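PDB 4DNG: uncharacterized aldehyde dehydrogenase AldY from Bacillus subtilis, which probably oxidises aldehydes to carboxylates with NAD(+) as the electron acceptor, and may help protect cells against stress from ethanol and related compounds. Local coordinates for residues 309-312 with 313-316; 328-331 with 332-336. All blocks are in the same frame, centred on the assembly; numbering follows the deposited sequence.

Contact 1 of 2, residues 309-312 with 313-316; sequences ARVK and QLPY
Leu314 folds its side chain back over the last turn of helix 297-313 and touches the backbone of Val311 and one nitrogen of the Arg310 guanidinium. This is the tight side. Leu314 CG lies 3.2 Å from Val311 O, and its branches part from there. CD1 heads for the valine, 4.4 Å from Val311 CG1, while CD2 meets Arg310 NH1 at 3.4 Å. Branched, wholly apolar side chains suit Val311 and Leu314, because both are buried and share Phe280 of helix 268-281; Val311 also reaches Pro365 and Val367. Arginine suits the border of this patch: with CG anti to the backbone N (chi1 -177°) and a bend at chi2, its chain brings NH1 back toward the turn. Arg310, only partly exposed, also packs on Ile276.

The looser, solvent side is that of Ala309, Lys312 and Gln313. Gln313 crosses Arg310 at about a right angle, its amide plane tilted only 10° from the guanidinium, yet NE2 stays 3.9 Å from Arg310 NH1, two donor groups. The lysine and glutamine chains can reach into solvent, and alanine's single methyl needs no apolar partner.

The backbone is tied by Gln313 N to Arg310 O and Leu314 N to Val311 O, each 3.3 Å long. Such three-residue spacing, tighter than alpha-helical, is characteristic of a helix terminus, here packed against the sheet of an aldehyde dehydrogenase alpha/beta domain.

Contact 2 of 2, residues 328-331 with 332-336; sequences PLIN and ERQIE
Asn331 is the N-cap of helix 332-347, and it grips the first turn through its side-chain carbonyl: OD1 accepts from Gln334 N at 2.9 Å. The donor sits almost straight beyond the oxygen, with a C=O...N angle of 164°. The rotamer explains the reach, since chi1 of 64° sets CG between the backbone N and the carbonyl carbon and so turns the short amide over the open end of the helix. Asparagine suits the place because its side chain is short enough to place a carbonyl oxygen beside the first-turn N-H groups, which have no preceding helical carbonyl. The N-H of Gln334 makes a weak second bond to Asn331 O.

Gln334 offers more than its backbone. Its CB-CG stem leans toward Ile330 and Asn331, and its CG comes within 3.2 Å of Ile330 CG2. At the start of the helix, Glu332 OE2 makes a salt bridge to Arg358.

Leu329, the third main contributor, covers the apolar flank of the turn. It shares Leu363 of strand 362-369 with Ile335, an apolar setting that suits two aliphatic side chains; between them, Leu329 CD1 rests 4.0 Å from Ile335 CG1.

The two contacts come in series along the chain: contact 1 lies at the end of helix 297-313, and contact 2 at the start of helix 332-347, the next helix. Their centres are 20 Å apart and their nearest atoms about 7 Å, so they do not touch. What joins them is the loop between the helices and a common neighbour, strand 362-369 of the mixed sheet, which receives side chains from both. One helix end is thus closed and the following helix opened on the same strand of the sheet. Contact 1 lies away from the predicted catalytic and nucleotide-binding residues, whereas Gln334 of contact 2 lies about 10 Å, side chain to side chain, from Ser232, a probable NAD(+)-binding residue.

Contact 1 of 2, residues 309-312 with 313-316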
loop_
_atom_site.group_PDB
_atom_site.type_symbol
_atom_site.label_atom_id
_atom_site.label_comp_id
_atom_site.label_asym_id
_atom_site.label_seq_id
_atom_site.Cartn_x
_atom_site.Cartn_y
_atom_site.Cartn_z
ATOM N N ALA A 309 6.658 -16.829 -40.477
ATOM C CA ALA A 309 6.685 -16.187 -41.788
ATOM C C ALA A 309 6.539 -14.669 -41.641
ATOM O O ALA A 309 7.293 -13.912 -42.259
ATOM C CB ALA A 309 5.602 -16.743 -42.697
ATOM N N ARG A 310 5.594 -14.240 -40.800
ATOM C CA ARG A 310 5.237 -12.824 -40.677
ATOM C C ARG A 310 6.365 -12.004 -40.033
ATOM O O ARG A 310 6.655 -10.882 -40.464
ATOM C CB ARG A 310 3.898 -12.677 -39.932
ATOM C CG ARG A 310 3.349 -11.260 -39.788
ATOM C CD ARG A 310 2.868 -10.649 -41.097
ATOM N NE ARG A 310 2.380 -9.279 -40.909
ATOM C CZ ARG A 310 3.140 -8.182 -40.930
ATOM N NH1 ARG A 310 4.451 -8.267 -41.134
ATOM N NH2 ARG A 310 2.584 -6.991 -40.747
ATOM N N VAL A 311 7.003 -12.598 -39.025
ATOM C CA VAL A 311 8.122 -11.990 -38.289
ATOM C C VAL A 311 9.322 -11.771 -39.206
ATOM O O VAL A 311 9.999 -10.740 -39.125
ATOM C CB VAL A 311 8.509 -12.858 -37.058
ATOM C CG1 VAL A 311 9.899 -12.532 -36.538
ATOM C CG2 VAL A 311 7.472 -12.707 -35.956
ATOM N N LYS A 312 9.552 -12.741 -40.092
ATOM C CA LYS A 312 10.660 -12.708 -41.058
ATOM C C LYS A 312 10.619 -11.508 -42.021
ATOM O O LYS A 312 11.649 -11.122 -42.573
ATOM C CB LYS A 312 10.713 -14.015 -41.870
ATOM C CG LYS A 312 11.185 -15.245 -41.099
ATOM C CD LYS A 312 12.322 -15.958 -41.827
ATOM C CE LYS A 312 13.661 -15.283 -41.532
ATOM N NZ LYS A 312 14.744 -15.599 -42.505
ATOM N N GLN A 313 9.428 -10.936 -42.213
ATOM C CA GLN A 313 9.212 -9.833 -43.148
ATOM C C GLN A 313 9.568 -8.491 -42.550
ATOM O O GLN A 313 10.058 -7.601 -43.259
ATOM C CB GLN A 313 7.748 -9.771 -43.576
ATOM C CG GLN A 313 7.409 -10.544 -44.839
ATOM C CD GLN A 313 5.985 -11.076 -44.821
ATOM O OE1 GLN A 313 5.754 -12.255 -45.088
ATOM N NE2 GLN A 313 5.024 -10.214 -44.486
ATOM N N LEU A 314 9.315 -8.359 -41.247
ATOM C CA LEU A 314 9.367 -7.069 -40.558
ATOM C C LEU A 314 10.608 -6.253 -40.920
ATOM O O LEU A 314 11.725 -6.773 -40.881
ATOM C CB LEU A 314 9.256 -7.259 -39.045
ATOM C CG LEU A 314 8.124 -8.158 -38.515
ATOM C CD1 LEU A 314 8.356 -8.436 -37.035
ATOM C CD2 LEU A 314 6.734 -7.578 -38.761
ATOM N N PRO A 315 10.403 -4.984 -41.329
ATOM C CA PRO A 315 11.493 -4.029 -41.604
ATOM C C PRO A 315 12.351 -3.691 -40.388
ATOM O O PRO A 315 11.831 -3.331 -39.333
ATOM C CB PRO A 315 10.746 -2.780 -42.091
ATOM C CG PRO A 315 9.505 -3.325 -42.722
ATOM C CD PRO A 315 9.111 -4.503 -41.862
ATOM N N TYR A 316 13.663 -3.812 -40.539
ATOM C CA TYR A 316 14.575 -3.439 -39.469
ATOM C C TYR A 316 15.542 -2.334 -39.914
ATOM O O TYR A 316 15.858 -2.223 -41.094
ATOM C CB TYR A 316 15.312 -4.678 -38.928
ATOM C CG TYR A 316 16.354 -5.268 -39.859
ATOM C CD1 TYR A 316 17.638 -4.715 -39.946
ATOM C CD2 TYR A 316 16.071 -6.396 -40.629
ATOM C CE1 TYR A 316 18.597 -5.255 -40.785
ATOM C CE2 TYR A 316 17.027 -6.947 -41.469
ATOM C CZ TYR A 316 18.288 -6.372 -41.546
ATOM O OH TYR A 316 19.248 -6.907 -42.379
#

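Contact 2 of 2, residues 328-331 with 332-336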
loop_
_atom_site.group_PDB
_atom_site.type_symbol
_atom_site.label_atom_id
_atom_site.label_comp_id
_atom_site.label_asym_id
_atom_site.label_seq_id
_atom_site.Cartn_x
_atom_site.Cartn_y
_atom_site.Cartn_z
ATOM N N PRO A 328 16.836 -0.088 -33.003
ATOM C CA PRO A 328 17.968 -0.512 -32.207
ATOM C C PRO A 328 17.554 -0.795 -30.801
ATOM O O PRO A 328 16.508 -0.318 -30.376
ATOM C CB PRO A 328 18.913 0.702 -32.250
ATOM C CG PRO A 328 18.102 1.863 -32.744
ATOM C CD PRO A 328 16.740 1.381 -33.122
ATOM N N LEU A 329 18.345 -1.581 -30.079
ATOM C CA LEU A 329 18.109 -1.692 -28.634
ATOM C C LEU A 329 18.696 -0.459 -27.936
ATOM O O LEU A 329 19.609 0.183 -28.466
ATOM C CB LEU A 329 18.679 -2.992 -28.059
ATOM C CG LEU A 329 18.003 -4.278 -28.544
ATOM C CD1 LEU A 329 18.510 -5.484 -27.762
ATOM C CD2 LEU A 329 16.484 -4.172 -28.444
ATOM N N ILE A 330 18.171 -0.141 -26.755
ATOM C CA ILE A 330 18.500 1.087 -26.041
ATOM C C ILE A 330 20.011 1.374 -25.887
ATOM O O ILE A 330 20.437 2.512 -26.010
ATOM C CB ILE A 330 17.780 1.111 -24.678
ATOM C CG1 ILE A 330 18.028 2.425 -23.901
ATOM C CG2 ILE A 330 18.195 -0.099 -23.869
ATOM C CD1 ILE A 330 17.614 3.697 -24.626
ATOM N N ASN A 331 20.805 0.340 -25.634
ATOM C CA ASN A 331 22.252 0.472 -25.515
ATOM C C ASN A 331 22.974 -0.873 -25.743
ATOM O O ASN A 331 22.342 -1.904 -25.960
ATOM C CB ASN A 331 22.619 1.049 -24.137
ATOM C CG ASN A 331 22.234 0.125 -23.000
ATOM O OD1 ASN A 331 22.499 -1.073 -23.045
ATOM N ND2 ASN A 331 21.579 0.675 -21.984
ATOM N N GLU A 332 24.297 -0.852 -25.637
ATOM C CA GLU A 332 25.145 -2.025 -25.864
ATOM C C GLU A 332 25.016 -3.102 -24.786
ATOM O O GLU A 332 25.140 -4.288 -25.092
ATOM C CB GLU A 332 26.608 -1.586 -25.977
ATOM C CG GLU A 332 27.616 -2.699 -26.209
ATOM C CD GLU A 332 27.885 -2.971 -27.676
ATOM O OE1 GLU A 332 27.944 -2.008 -28.476
ATOM O OE2 GLU A 332 28.053 -4.161 -28.022
ATOM N N ARG A 333 24.788 -2.698 -23.534
ATOM C CA ARG A 333 24.621 -3.671 -22.462
ATOM C C ARG A 333 23.382 -4.546 -22.687
ATOM O O ARG A 333 23.378 -5.717 -22.301
ATOM C CB ARG A 333 24.569 -3.003 -21.091
ATOM C CG ARG A 333 25.915 -2.911 -20.382
ATOM C CD ARG A 333 25.794 -2.361 -18.958
ATOM N NE ARG A 333 25.540 -0.914 -18.923
ATOM C CZ ARG A 333 24.434 -0.331 -18.448
ATOM N NH1 ARG A 333 23.441 -1.053 -17.938
ATOM N NH2 ARG A 333 24.323 0.990 -18.475
ATOM N N GLN A 334 22.351 -3.978 -23.322
ATOM C CA GLN A 334 21.123 -4.721 -23.647
ATOM C C GLN A 334 21.369 -5.773 -24.712
ATOM O O GLN A 334 20.826 -6.874 -24.616
ATOM C CB GLN A 334 20.010 -3.791 -24.130
ATOM C CG GLN A 334 19.427 -2.934 -23.031
ATOM C CD GLN A 334 18.674 -3.743 -22.010
ATOM O OE1 GLN A 334 19.142 -3.927 -20.883
ATOM N NE2 GLN A 334 17.503 -4.253 -22.401
ATOM N N ILE A 335 22.173 -5.434 -25.723
ATOM C CA ILE A 335 22.496 -6.389 -26.766
ATOM C C ILE A 335 23.280 -7.585 -26.208
ATOM O O ILE A 335 22.886 -8.720 -26.422
ATOM C CB ILE A 335 23.220 -5.746 -27.960
ATOM C CG1 ILE A 335 22.290 -4.764 -28.680
ATOM C CG2 ILE A 335 23.633 -6.814 -28.953
ATOM C CD1 ILE A 335 23.010 -3.727 -29.517
ATOM N N GLU A 336 24.361 -7.326 -25.478
ATOM C CA GLU A 336 25.178 -8.400 -24.891
ATOM C C GLU A 336 24.291 -9.299 -24.018
ATOM O O GLU A 336 24.401 -10.525 -24.060
ATOM C CB GLU A 336 26.367 -7.843 -24.077
ATOM C CG GLU A 336 27.180 -6.732 -24.744
ATOM C CD GLU A 336 28.346 -7.212 -25.599
ATOM O OE1 GLU A 336 28.529 -8.440 -25.774
ATOM O OE2 GLU A 336 29.097 -6.343 -26.101
#